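Local coordinates for flagellar hook-associated protein (Burkholderia pseudomallei, PDB 4UT1), which probably serves as a structural component of the bacterial flagellum, at the junction that follows the hook, at residues A218-V223 / Y229-S234; G235-V240 / Y246-V251. One frame throughout, in Å; residues are numbered along the deposited sequence.

Contact 1: residues A218-V223 / Y229-S234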
loop_
_atom_site.group_PDB
_atom_site.type_symbol
_atom_site.label_atom_id
_atom_site.label_comp_id
_atom_site.label_asym_id
_atom_site.label_seq_id
_atom_site.Cartn_x
_atom_site.Cartn_y
_atom_site.Cartn_z
ATOM N N ALA A 218 30.953 4.221 -7.187
ATOM C CA ALA A 218 30.489 5.163 -6.179
ATOM C C ALA A 218 30.971 6.563 -6.491
ATOM O O ALA A 218 31.997 6.747 -7.140
ATOM C CB ALA A 218 30.962 4.743 -4.781
ATOM N N GLY A 219 30.229 7.551 -6.008
ATOM C CA GLY A 219 30.611 8.937 -6.174
ATOM C C GLY A 219 31.814 9.228 -5.307
ATOM O O GLY A 219 31.745 9.125 -4.084
ATOM N N VAL A 220 32.923 9.568 -5.952
ATOM C CA VAL A 220 34.157 9.862 -5.241
ATOM C C VAL A 220 34.781 11.167 -5.700
ATOM O O VAL A 220 34.651 11.567 -6.862
ATOM C CB VAL A 220 35.192 8.740 -5.422
ATOM C CG1 VAL A 220 34.656 7.431 -4.852
ATOM C CG2 VAL A 220 35.573 8.591 -6.891
ATOM N N GLN A 221 35.459 11.829 -4.773
ATOM C CA GLN A 221 36.257 12.998 -5.089
ATOM C C GLN A 221 37.690 12.761 -4.606
ATOM O O GLN A 221 37.917 12.348 -3.463
ATOM C CB GLN A 221 35.668 14.245 -4.448
ATOM C CG GLN A 221 35.652 14.192 -2.934
ATOM C CD GLN A 221 34.876 15.336 -2.317
ATOM O OE1 GLN A 221 33.645 15.346 -2.334
ATOM N NE2 GLN A 221 35.595 16.310 -1.763
ATOM N N VAL A 222 38.650 12.996 -5.490
ATOM C CA VAL A 222 40.049 12.818 -5.140
ATOM C C VAL A 222 40.669 14.175 -4.863
ATOM O O VAL A 222 40.241 15.186 -5.418
ATOM C CB VAL A 222 40.835 12.110 -6.251
ATOM C CG1 VAL A 222 39.916 11.208 -7.048
ATOM C CG2 VAL A 222 41.512 13.131 -7.160
ATOM N N VAL A 223 41.667 14.201 -3.990
ATOM C CA VAL A 223 42.403 15.430 -3.746
ATOM C C VAL A 223 43.905 15.147 -3.668
ATOM O O VAL A 223 44.333 14.165 -3.057
ATOM C CB VAL A 223 41.934 16.124 -2.464
ATOM C CG1 VAL A 223 41.700 15.106 -1.359
ATOM C CG2 VAL A 223 42.945 17.175 -2.036
ATOM N N TYR A 229 47.147 10.601 -3.646
ATOM C CA TYR A 229 45.712 10.737 -3.882
ATOM C C TYR A 229 44.955 10.445 -2.589
ATOM O O TYR A 229 44.905 9.299 -2.151
ATOM C CB TYR A 229 45.214 9.766 -4.966
ATOM C CG TYR A 229 45.442 10.146 -6.417
ATOM C CD1 TYR A 229 46.137 11.295 -6.769
ATOM C CD2 TYR A 229 44.945 9.336 -7.439
ATOM C CE1 TYR A 229 46.337 11.623 -8.103
ATOM C CE2 TYR A 229 45.136 9.654 -8.766
ATOM C CZ TYR A 229 45.831 10.800 -9.097
ATOM O OH TYR A 229 46.025 11.114 -10.426
ATOM N N SER A 230 44.363 11.455 -1.967
ATOM C CA SER A 230 43.352 11.166 -0.962
ATOM C C SER A 230 42.012 11.000 -1.678
ATOM O O SER A 230 41.708 11.756 -2.591
ATOM C CB SER A 230 43.277 12.264 0.093
ATOM O OG SER A 230 44.391 12.189 0.966
ATOM N N VAL A 231 41.228 10.005 -1.281
ATOM C CA VAL A 231 39.947 9.753 -1.947
ATOM C C VAL A 231 38.810 9.727 -0.946
ATOM O O VAL A 231 38.907 9.097 0.111
ATOM C CB VAL A 231 39.956 8.427 -2.740
ATOM C CG1 VAL A 231 38.659 8.285 -3.541
ATOM C CG2 VAL A 231 41.150 8.371 -3.664
ATOM N N PHE A 232 37.726 10.416 -1.294
ATOM C CA PHE A 232 36.570 10.535 -0.423
ATOM C C PHE A 232 35.290 10.227 -1.181
ATOM O O PHE A 232 35.167 10.559 -2.364
ATOM C CB PHE A 232 36.462 11.942 0.163
ATOM C CG PHE A 232 37.640 12.352 0.987
ATOM C CD1 PHE A 232 38.784 12.845 0.383
ATOM C CD2 PHE A 232 37.593 12.267 2.369
ATOM C CE1 PHE A 232 39.875 13.234 1.150
ATOM C CE2 PHE A 232 38.672 12.651 3.141
ATOM C CZ PHE A 232 39.814 13.137 2.532
ATOM N N LEU A 233 34.352 9.590 -0.494
ATOM C CA LEU A 233 32.983 9.492 -0.996
ATOM C C LEU A 233 32.407 10.892 -1.049
ATOM O O LEU A 233 32.770 11.744 -0.237
ATOM C CB LEU A 233 32.128 8.588 -0.107
ATOM C CG LEU A 233 32.373 7.086 -0.274
ATOM C CD1 LEU A 233 31.624 6.310 0.788
ATOM C CD2 LEU A 233 31.978 6.609 -1.667
ATOM N N SER A 234 31.506 11.131 -1.998
ATOM C CA SER A 234 30.949 12.464 -2.192
ATOM C C SER A 234 30.402 13.026 -0.891
ATOM O O SER A 234 30.425 14.234 -0.674
ATOM C CB SER A 234 29.844 12.440 -3.251
ATOM O OG SER A 234 30.322 11.938 -4.487
#

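Contact 2: residues G235-V240 / Y246-V251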
loop_
_atom_site.group_PDB
_atom_site.type_symbol
_atom_site.label_atom_id
_atom_site.label_comp_id
_atom_site.label_asym_id
_atom_site.label_seq_id
_atom_site.Cartn_x
_atom_site.Cartn_y
_atom_site.Cartn_z
ATOM N N GLY A 235 29.929 12.140 -0.019
ATOM C CA GLY A 235 29.327 12.544 1.240
ATOM C C GLY A 235 30.330 12.879 2.320
ATOM O O GLY A 235 29.954 13.338 3.396
ATOM N N GLY A 236 31.607 12.628 2.045
ATOM C CA GLY A 236 32.674 13.006 2.961
ATOM C C GLY A 236 33.498 11.864 3.527
ATOM O O GLY A 236 34.606 12.079 4.014
ATOM N N GLN A 237 32.958 10.649 3.476
ATOM C CA GLN A 237 33.625 9.482 4.048
ATOM C C GLN A 237 34.948 9.224 3.335
ATOM O O GLN A 237 34.978 9.053 2.120
ATOM C CB GLN A 237 32.705 8.253 3.966
ATOM C CG GLN A 237 33.385 6.917 4.236
ATOM C CD GLN A 237 33.903 6.791 5.645
ATOM O OE1 GLN A 237 33.188 7.068 6.608
ATOM N NE2 GLN A 237 35.154 6.371 5.780
ATOM N N PRO A 238 36.061 9.224 4.083
ATOM C CA PRO A 238 37.327 8.914 3.410
ATOM C C PRO A 238 37.369 7.473 2.900
ATOM O O PRO A 238 36.847 6.570 3.556
ATOM C CB PRO A 238 38.381 9.138 4.504
ATOM C CG PRO A 238 37.642 9.007 5.788
ATOM C CD PRO A 238 36.232 9.485 5.523
ATOM N N LEU A 239 37.985 7.272 1.740
ATOM C CA LEU A 239 38.223 5.936 1.211
ATOM C C LEU A 239 39.717 5.643 1.158
ATOM O O LEU A 239 40.156 4.524 1.431
ATOM C CB LEU A 239 37.629 5.791 -0.182
ATOM C CG LEU A 239 36.100 5.845 -0.261
ATOM C CD1 LEU A 239 35.711 5.561 -1.685
ATOM C CD2 LEU A 239 35.451 4.849 0.709
ATOM N N VAL A 240 40.480 6.657 0.773
ATOM C CA VAL A 240 41.941 6.566 0.754
ATOM C C VAL A 240 42.531 7.817 1.374
ATOM O O VAL A 240 42.137 8.935 1.041
ATOM C CB VAL A 240 42.510 6.415 -0.668
ATOM C CG1 VAL A 240 44.045 6.459 -0.626
ATOM C CG2 VAL A 240 42.026 5.135 -1.322
ATOM N N TYR A 246 40.212 2.778 3.624
ATOM C CA TYR A 246 39.097 2.479 4.508
ATOM C C TYR A 246 38.193 1.420 3.878
ATOM O O TYR A 246 37.894 1.486 2.689
ATOM C CB TYR A 246 38.274 3.738 4.798
ATOM C CG TYR A 246 38.926 4.787 5.673
ATOM C CD1 TYR A 246 40.014 5.521 5.223
ATOM C CD2 TYR A 246 38.422 5.075 6.940
ATOM C CE1 TYR A 246 40.601 6.487 6.014
ATOM C CE2 TYR A 246 39.004 6.046 7.740
ATOM C CZ TYR A 246 40.091 6.752 7.267
ATOM O OH TYR A 246 40.678 7.722 8.046
ATOM N N GLN A 247 37.751 0.458 4.679
ATOM C CA GLN A 247 36.888 -0.608 4.194
ATOM C C GLN A 247 35.414 -0.282 4.380
ATOM O O GLN A 247 35.003 0.102 5.459
ATOM C CB GLN A 247 37.199 -1.917 4.916
ATOM C CG GLN A 247 38.220 -2.783 4.210
ATOM C CD GLN A 247 37.900 -4.258 4.344
ATOM O OE1 GLN A 247 38.036 -5.030 3.388
ATOM N NE2 GLN A 247 37.463 -4.661 5.535
ATOM N N LEU A 248 34.628 -0.443 3.325
ATOM C CA LEU A 248 33.181 -0.359 3.452
ATOM C C LEU A 248 32.636 -1.761 3.645
ATOM O O LEU A 248 33.287 -2.746 3.279
ATOM C CB LEU A 248 32.550 0.290 2.216
ATOM C CG LEU A 248 33.078 1.678 1.843
ATOM C CD1 LEU A 248 32.443 2.161 0.559
ATOM C CD2 LEU A 248 32.859 2.695 2.991
ATOM N N ALA A 249 31.440 -1.858 4.217
ATOM C CA ALA A 249 30.749 -3.135 4.280
ATOM C C ALA A 249 29.258 -2.938 4.042
ATOM O O ALA A 249 28.736 -1.829 4.185
ATOM C CB ALA A 249 30.990 -3.813 5.619
ATOM N N THR A 250 28.579 -4.012 3.662
ATOM C CA THR A 250 27.126 -4.011 3.697
ATOM C C THR A 250 26.681 -4.750 4.953
ATOM O O THR A 250 27.268 -5.764 5.343
ATOM C CB THR A 250 26.485 -4.676 2.454
ATOM O OG1 THR A 250 26.961 -6.018 2.319
ATOM C CG2 THR A 250 26.789 -3.899 1.178
ATOM N N VAL A 251 25.649 -4.220 5.596
ATOM C CA VAL A 251 25.012 -4.879 6.718
ATOM C C VAL A 251 23.505 -4.624 6.592
ATOM O O VAL A 251 23.085 -3.741 5.843
ATOM C CB VAL A 251 25.529 -4.351 8.070
ATOM C CG1 VAL A 251 27.034 -4.551 8.175
ATOM C CG2 VAL A 251 25.191 -2.888 8.212
#

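Contact 1: residues A218-V223 / Y229-S234
Val223 CG1 packs between Ser230 and Phe232 on the face that carries Gln221, Val223, Ser230 and Phe232: it lies 3.6 Å from Ser230 CB and equally close to Phe232 CE1, reaching the phenyl ring at its edge, near the ring plane. It gets there because chi1 of 41° sets CG1 between the backbone N and the carbonyl carbon. On the same face Gln221 CG packs 3.9 Å from Phe232 CB, and the extended chain beyond it carries the amide toward Ser234, its plane 66° from that of the phenyl ring. The Gln221 carbonyl oxygen also lies in the plane of that ring, at its edge, while accepting the bond from Phe232 N.

Strands 220-223 and 229-233 form an antiparallel beta hairpin, the first two strands of a six-stranded antiparallel sheet whose strands lie in chain order. Gln221 with Phe232 and Val223 with Ser230 are the hydrogen-bonded pairs, each joined by two N-H...O bonds. The shortest runs from Gln221 N to Phe232 O (2.7 Å), with an angle of 164° at its hydrogen. Beyond the last strand pair, Ser234 N still reaches Gly219 O (2.9 Å), but from above the carbonyl plane. At this end of the hairpin Ala218 CB touches Leu233 CD2 at 3.8 Å.

The face that carries Val222 and Val231 is mostly apolar. Val220 CB meets Val231 CG1 at 4.0 Å. Helix 201-215 backs this side, with Leu214 against Val220 and Val211 against both Val222 and Tyr229. The Tyr229 hydroxyl is hydrogen-bonded to Asp208 and its ring forms a cation-pi contact with Arg207, while Asn187 of helix 134-193 donates to the Tyr229 carbonyl.

Contact 2: residues G235-V240 / Y246-V251
Pro238 sets CG over one face of the Tyr246 ring, the two side chains crossing at a slant; CG is 3.8 Å from the ring centroid and 17° off the normal, a CH-pi contact offset toward the hydroxyl-bearing CZ, from which CG is 3.6 Å away. The two residues belong to the beta hairpin of strands 238-241 and 244-252, whose first strand turns at a classic beta bulge: Leu239 and Val240 both face Val231. Gln237 approaches the Tyr246 ring obliquely, NE2 lying 3.7 Å from CD2 with amide and ring planes 62° apart. Its CG stands anti to the backbone N (chi1 167°), and the bend at the next torsion folds the amide over to the carbonyl of the next residue. There NE2 donates to Pro238 O in the carbonyl plane, on a lone pair, while OE1 is held by Ser264. On the helix side Leu239 and Leu248 cross at about a right angle, CD2 of Leu239 being 4.0 Å from CD1 of Leu248; Thr180 and Ile176 of helix 134-193 pack on them. The strands are linked by the bond from Tyr246 N to Leu239 O, 2.8 Å long, whose donor sits above the carbonyl plane.

In the fold
Both contacts are hairpins of one six-stranded antiparallel sheet, met in series along the chain, and strands 228-233 and 238-241 join them. Probable hydrogen bonds from Leu239 N to Val231 O and from Val231 N to Val240 O knit the two, and Phe232 packs on Pro238. Both are partly buried: helix 201-215 covers the mostly apolar side of contact 1, with helix 134-193 reaching it through Asn187, whereas helix 134-193 packs on the buried leucines of contact 2. Contact 1 relies on a ladder of backbone bonds and buries 559 Å²; contact 2, where the bulge interrupts the strand, buries 288 Å² and leans on proline, glutamine and tyrosine side chains around a single backbone bond.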